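Local coordinates for protein reducing-end xylose-releasing exo-oligoxylanase Rex8A (Paenibacillus barcinonensis, PDB 6SUD) that hydrolyses xylooligosaccharides, linear or branched, from their reducing ends, releasing xylose in the depolymerisation of xylan, at residues Asp83-Phe88 with Tyr151-Gln156; Arg260-Asp265 with Ala295-Ile300. The protein carries 1 engineered substitution. One frame throughout, in Å; residues are numbered along the deposited sequence.

Contact 1: Asp83-Phe88 with Tyr151-Gln156; sequences DKKHEF and YDYQAQ. With EDO (1,2-ethanediol), chain H; EDO (1,2-ethanediol), chain C.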
# COMPACT_ATOMS: atom_id res chain seq x y z
N ASP A 83 8.49 6.02 -13.47
CA ASP A 83 8.49 7.13 -14.47
C ASP A 83 7.74 6.65 -15.73
O ASP A 83 8.27 6.84 -16.88
CB ASP A 83 9.91 7.61 -14.75
CG ASP A 83 9.99 8.90 -15.54
OD1 ASP A 83 8.97 9.61 -15.61
OD2 ASP A 83 11.08 9.20 -16.08
N LYS A 84 6.55 6.08 -15.55
CA LYS A 84 5.75 5.49 -16.66
C LYS A 84 4.43 6.25 -16.79
O LYS A 84 3.37 5.75 -16.37
CB LYS A 84 5.57 3.99 -16.47
CG LYS A 84 6.88 3.22 -16.40
CD LYS A 84 7.48 2.88 -17.73
CE LYS A 84 8.63 1.90 -17.63
NZ LYS A 84 9.27 1.66 -18.94
N LYS A 85 4.52 7.45 -17.36
CA LYS A 85 3.40 8.40 -17.38
C LYS A 85 2.21 7.85 -18.19
O LYS A 85 1.07 8.08 -17.78
CB LYS A 85 3.87 9.74 -17.95
CG LYS A 85 2.83 10.85 -17.80
CD LYS A 85 3.36 12.23 -18.07
CE LYS A 85 2.41 13.33 -17.65
NZ LYS A 85 1.18 13.30 -18.48
N HIS A 86 2.46 7.17 -19.31
CA HIS A 86 1.38 6.72 -20.23
C HIS A 86 0.46 5.74 -19.50
O HIS A 86 -0.78 5.95 -19.53
CB HIS A 86 1.97 6.18 -21.52
CG HIS A 86 0.94 5.65 -22.46
ND1 HIS A 86 0.98 4.36 -22.92
CD2 HIS A 86 -0.15 6.21 -23.03
CE1 HIS A 86 -0.01 4.15 -23.75
NE2 HIS A 86 -0.74 5.26 -23.82
N GLU A 87 1.04 4.77 -18.81
CA GLU A 87 0.26 3.79 -18.02
C GLU A 87 -0.41 4.49 -16.84
O GLU A 87 -1.57 4.19 -16.58
CB GLU A 87 1.17 2.69 -17.48
CG GLU A 87 1.72 1.80 -18.56
CD GLU A 87 2.85 2.33 -19.42
OE1 GLU A 87 3.39 3.44 -19.17
OE2 GLU A 87 3.19 1.62 -20.36
N PHE A 88 0.30 5.39 -16.16
CA PHE A 88 -0.25 6.14 -15.00
C PHE A 88 -1.56 6.80 -15.44
O PHE A 88 -2.60 6.64 -14.76
CB PHE A 88 0.73 7.20 -14.51
CG PHE A 88 0.25 7.99 -13.32
CD1 PHE A 88 -0.66 9.02 -13.47
CD2 PHE A 88 0.71 7.69 -12.05
CE1 PHE A 88 -1.08 9.76 -12.38
CE2 PHE A 88 0.28 8.42 -10.95
CZ PHE A 88 -0.62 9.44 -11.12
N TYR A 151 -6.06 15.44 -15.73
CA TYR A 151 -4.61 15.20 -15.44
C TYR A 151 -4.02 16.41 -14.71
O TYR A 151 -2.78 16.54 -14.72
CB TYR A 151 -3.89 14.81 -16.73
CG TYR A 151 -4.57 13.69 -17.49
CD1 TYR A 151 -4.37 12.36 -17.15
CD2 TYR A 151 -5.43 13.96 -18.54
CE1 TYR A 151 -5.03 11.34 -17.83
CE2 TYR A 151 -6.07 12.95 -19.24
CZ TYR A 151 -5.87 11.63 -18.89
OH TYR A 151 -6.51 10.62 -19.57
N ASP A 152 -4.86 17.24 -14.09
CA ASP A 152 -4.45 18.29 -13.12
C ASP A 152 -4.20 17.60 -11.77
O ASP A 152 -4.99 17.80 -10.84
CB ASP A 152 -5.49 19.42 -13.03
CG ASP A 152 -6.92 18.98 -12.72
OD1 ASP A 152 -7.32 17.94 -13.23
OD2 ASP A 152 -7.62 19.70 -11.98
N TYR A 153 -3.11 16.84 -11.69
CA TYR A 153 -2.85 15.82 -10.63
C TYR A 153 -2.92 16.42 -9.22
O TYR A 153 -3.59 15.81 -8.35
CB TYR A 153 -1.47 15.19 -10.83
CG TYR A 153 -1.22 14.64 -12.20
CD1 TYR A 153 -1.97 13.58 -12.70
CD2 TYR A 153 -0.21 15.14 -12.99
CE1 TYR A 153 -1.72 13.05 -13.95
CE2 TYR A 153 0.05 14.63 -14.25
CZ TYR A 153 -0.71 13.58 -14.73
OH TYR A 153 -0.45 13.05 -15.97
N GLN A 154 -2.27 17.56 -8.98
CA GLN A 154 -2.20 18.16 -7.61
C GLN A 154 -3.62 18.49 -7.14
O GLN A 154 -3.96 18.12 -6.01
CB GLN A 154 -1.33 19.42 -7.55
CG GLN A 154 -1.08 19.90 -6.13
CD GLN A 154 -0.39 21.25 -6.10
OE1 GLN A 154 0.81 21.35 -5.86
NE2 GLN A 154 -1.15 22.30 -6.37
N ALA A 155 -4.43 19.15 -7.98
CA ALA A 155 -5.81 19.55 -7.59
C ALA A 155 -6.68 18.29 -7.40
O ALA A 155 -7.55 18.29 -6.50
CB ALA A 155 -6.40 20.49 -8.61
N GLN A 156 -6.45 17.25 -8.20
CA GLN A 156 -7.16 15.95 -8.09
C GLN A 156 -6.82 15.32 -6.73
O GLN A 156 -7.74 14.89 -6.05
CB GLN A 156 -6.82 15.02 -9.25
CG GLN A 156 -7.33 15.49 -10.62
CD GLN A 156 -8.84 15.54 -10.73
OE1 GLN A 156 -9.57 14.83 -10.04
NE2 GLN A 156 -9.32 16.40 -11.62
C1 EDO H . 5.51 6.25 -20.23
O1 EDO H . 5.41 4.88 -20.60
C2 EDO H . 6.79 6.56 -19.58
O2 EDO H . 7.14 7.93 -19.54
C1 EDO C . 6.10 2.06 -20.99
O1 EDO C . 5.26 1.43 -21.94
C2 EDO C . 6.28 1.17 -19.89
O2 EDO C . 6.77 -0.07 -20.36
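Phe88 turns the edge of its ring toward the face of Tyr153, an offset edge-to-face pair with centroids 5.6 Å apart and planes at 89°. CE1 of Phe88 approaches CE1 of Tyr153 to 3.7 Å, the two side chains sliding past each other in opposite directions. With CG anti to the backbone N (chi1 -179°), the ring end of Phe88 comes nearer to Tyr153 than the direction of its CB alone would suggest. At the far end of the same tyrosine, Lys85 NZ comes in near the ring plane and donates a hydrogen bond to Tyr153 OH at 3.0 Å; the lysine runs extended until a final bend at chi4 (-66°) brings its ammonium there. Asp89 completes a small polar network, its carboxylate salt-bridged to Lys85 and hydrogen-bonded to Tyr153 OH. The contact joins the first turns of helices 85-99 and 153-170 in the helical fold of glycoside hydrolase family 8, with helices 69-81 and 127-144 packing around Phe88. The beginning of helix 153-170 has a polar bond of its own: Gln156 NE2 meets Asp152 OD1 at 3.0 Å on the syn side of the carboxylate, somewhat out of its plane, and the N-H points almost straight at the oxygen.

Contact 2: Arg260-Asp265 with Ala295-Ile300; sequences RHFYSD and AFFSDI. With XYP (beta-D-xylopyranose), chain J; XYP (beta-D-xylopyranose), chain K.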
# COMPACT_ATOMS: atom_id res chain seq x y z
N ARG A 260 -9.52 -11.20 12.74
CA ARG A 260 -8.77 -11.05 14.01
C ARG A 260 -7.33 -11.53 13.87
O ARG A 260 -6.54 -11.28 14.79
CB ARG A 260 -9.47 -11.83 15.11
CG ARG A 260 -10.81 -11.23 15.49
CD ARG A 260 -11.49 -12.01 16.61
NE ARG A 260 -11.72 -13.37 16.16
CZ ARG A 260 -12.19 -14.37 16.90
NH1 ARG A 260 -12.48 -14.17 18.18
NH2 ARG A 260 -12.35 -15.57 16.37
N HIS A 261 -7.02 -12.22 12.78
CA HIS A 261 -5.77 -13.01 12.65
C HIS A 261 -4.82 -12.39 11.64
O HIS A 261 -5.21 -11.42 10.95
CB HIS A 261 -6.11 -14.45 12.30
CG HIS A 261 -7.13 -15.01 13.21
ND1 HIS A 261 -6.90 -15.17 14.57
CD2 HIS A 261 -8.40 -15.43 12.99
CE1 HIS A 261 -7.97 -15.67 15.14
NE2 HIS A 261 -8.90 -15.85 14.19
N PHE A 262 -3.61 -12.96 11.55
CA PHE A 262 -2.56 -12.52 10.60
C PHE A 262 -2.78 -13.24 9.27
O PHE A 262 -2.50 -14.45 9.16
CB PHE A 262 -1.17 -12.76 11.18
CG PHE A 262 -0.07 -12.17 10.34
CD1 PHE A 262 0.21 -10.81 10.38
CD2 PHE A 262 0.67 -12.96 9.48
CE1 PHE A 262 1.23 -10.26 9.61
CE2 PHE A 262 1.66 -12.41 8.69
CZ PHE A 262 1.95 -11.07 8.75
N TYR A 263 -3.31 -12.49 8.30
CA TYR A 263 -3.66 -12.93 6.93
C TYR A 263 -3.45 -11.73 5.99
O TYR A 263 -2.97 -10.69 6.43
CB TYR A 263 -5.10 -13.45 6.89
CG TYR A 263 -5.39 -14.52 5.86
CD1 TYR A 263 -4.69 -15.71 5.85
CD2 TYR A 263 -6.39 -14.34 4.92
CE1 TYR A 263 -4.96 -16.70 4.92
CE2 TYR A 263 -6.68 -15.32 3.98
CZ TYR A 263 -5.97 -16.51 3.98
OH TYR A 263 -6.26 -17.46 3.05
N SER A 264 -3.87 -11.87 4.73
CA SER A 264 -3.52 -11.04 3.54
C SER A 264 -3.37 -9.53 3.84
O SER A 264 -2.33 -8.99 3.47
CB SER A 264 -4.53 -11.26 2.47
OG SER A 264 -4.65 -12.64 2.20
N ASP A 265 -4.36 -8.87 4.43
CA ASP A 265 -4.28 -7.39 4.66
C ASP A 265 -3.03 -7.07 5.49
O ASP A 265 -2.24 -6.16 5.10
CB ASP A 265 -5.52 -6.84 5.36
CG ASP A 265 -6.67 -6.46 4.45
OD1 ASP A 265 -6.86 -7.13 3.41
OD2 ASP A 265 -7.38 -5.50 4.79
N ALA A 295 12.31 -12.42 12.52
CA ALA A 295 12.62 -13.52 13.46
C ALA A 295 11.47 -14.53 13.44
O ALA A 295 11.76 -15.75 13.38
CB ALA A 295 12.86 -12.97 14.84
N PHE A 296 10.20 -14.07 13.47
CA PHE A 296 9.02 -14.97 13.50
C PHE A 296 9.04 -15.89 12.28
O PHE A 296 8.77 -17.08 12.46
CB PHE A 296 7.68 -14.23 13.58
CG PHE A 296 6.51 -15.17 13.68
CD1 PHE A 296 6.16 -15.78 14.89
CD2 PHE A 296 5.78 -15.51 12.55
CE1 PHE A 296 5.10 -16.68 14.94
CE2 PHE A 296 4.75 -16.43 12.61
CZ PHE A 296 4.40 -17.00 13.81
N PHE A 297 9.40 -15.39 11.10
CA PHE A 297 9.32 -16.16 9.82
C PHE A 297 10.69 -16.72 9.42
O PHE A 297 10.77 -17.32 8.33
CB PHE A 297 8.71 -15.30 8.71
CG PHE A 297 7.23 -15.14 8.90
CD1 PHE A 297 6.38 -16.22 8.78
CD2 PHE A 297 6.69 -13.91 9.28
CE1 PHE A 297 5.01 -16.08 8.98
CE2 PHE A 297 5.33 -13.78 9.49
CZ PHE A 297 4.49 -14.86 9.36
N SER A 298 11.72 -16.57 10.25
CA SER A 298 13.12 -16.89 9.85
C SER A 298 13.25 -18.38 9.46
O SER A 298 13.93 -18.65 8.45
CB SER A 298 14.10 -16.52 10.91
OG SER A 298 13.83 -17.20 12.12
N ASP A 299 12.61 -19.28 10.21
CA ASP A 299 12.75 -20.75 10.03
C ASP A 299 11.49 -21.37 9.42
O ASP A 299 11.31 -22.61 9.59
CB ASP A 299 12.98 -21.47 11.36
CG ASP A 299 14.39 -21.31 11.90
OD1 ASP A 299 15.29 -21.06 11.09
OD2 ASP A 299 14.56 -21.47 13.12
N ILE A 300 10.65 -20.57 8.77
CA ILE A 300 9.39 -21.07 8.16
C ILE A 300 9.52 -20.97 6.64
O ILE A 300 9.78 -19.87 6.11
CB ILE A 300 8.14 -20.35 8.68
CG1 ILE A 300 8.04 -20.44 10.21
CG2 ILE A 300 6.91 -20.92 7.99
CD1 ILE A 300 6.98 -19.57 10.84
O1 XYP J . -6.98 -11.99 -2.18
C1 XYP J . -6.65 -10.68 -1.70
C2 XYP J . -7.44 -9.67 -2.52
C3 XYP J . -7.06 -8.29 -2.05
C4 XYP J . -7.40 -8.14 -0.58
C5 XYP J . -6.75 -9.24 0.24
O2 XYP J . -7.19 -9.74 -3.94
O3 XYP J . -7.76 -7.32 -2.82
O4 XYP J . -6.94 -6.84 -0.19
O5 XYP J . -7.03 -10.54 -0.31
O1 XYP K . -10.38 -6.95 -0.53
C1 XYP K . -10.13 -5.55 -0.28
C2 XYP K . -8.81 -5.28 0.44
C3 XYP K . -8.64 -3.80 0.79
C4 XYP K . -9.37 -2.95 -0.24
C5 XYP K . -9.35 -3.67 -1.58
O2 XYP K . -8.67 -6.09 1.61
O3 XYP K . -7.23 -3.53 0.86
O4 XYP K . -10.72 -2.75 0.18
O5 XYP K . -10.10 -4.89 -1.55
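The loop that carries Asp265, the probable proton acceptor of this glycosidase, also sends Phe262 into an aromatic cluster with Phe297 of segment 295-300. Phe262 and Phe297 make the contact: CE2 of Phe262 lies 3.8 Å from CZ of Phe297, and the rings meet obliquely, centroids 6.0 Å apart and planes at 34°. Phe262 projects toward the helix with CG anti to its own backbone N (chi1 -172°). The neighbouring Phe296 places CD2 over the centre of the Phe297 ring, covering one face. Tyr305 and Tyr308 add further rings around Phe297, and Leu325 of helix 322-331 touches both phenylalanines. Within 295-300, Ala295 O accepts two bonds from Ser298, from its backbone N at 3.2 Å and from OG at 2.8 Å, both arriving from the same face of the carbonyl plane; Ser298 also lies within a type I turn from Phe297 to Ile300. On the sugar side, Asp265 OD1 takes a hydrogen bond from O2 of one bound xylose at 2.8 Å, and Ser264 CB lies 3.7 Å from C5 of the other. No hydrogen bond crosses between the two segments, which implies that they are held to each other by apolar ring contact, whereas the polar bonding of this loop to sugar is made three residues further on.

Overall arrangement
Both contacts are buried at the residues that touch, yet they lie on opposite sides of the chain's centre, with centres about 35 Å apart and nearest atoms about 22 Å apart. They follow one another along the sequence and share no helix: contact 1 joins the beginnings of two helices, contact 2 a loop and the last part of another helix. Each depends on a pair of aromatic rings, but contact 1 adds a charged and hydroxyl network to a perpendicular pair, whereas contact 2 relies on oblique rings alone. Their surroundings differ as well, since contact 1 lies away from the active site and the xylose pocket and the loop of contact 2 runs on into that pocket.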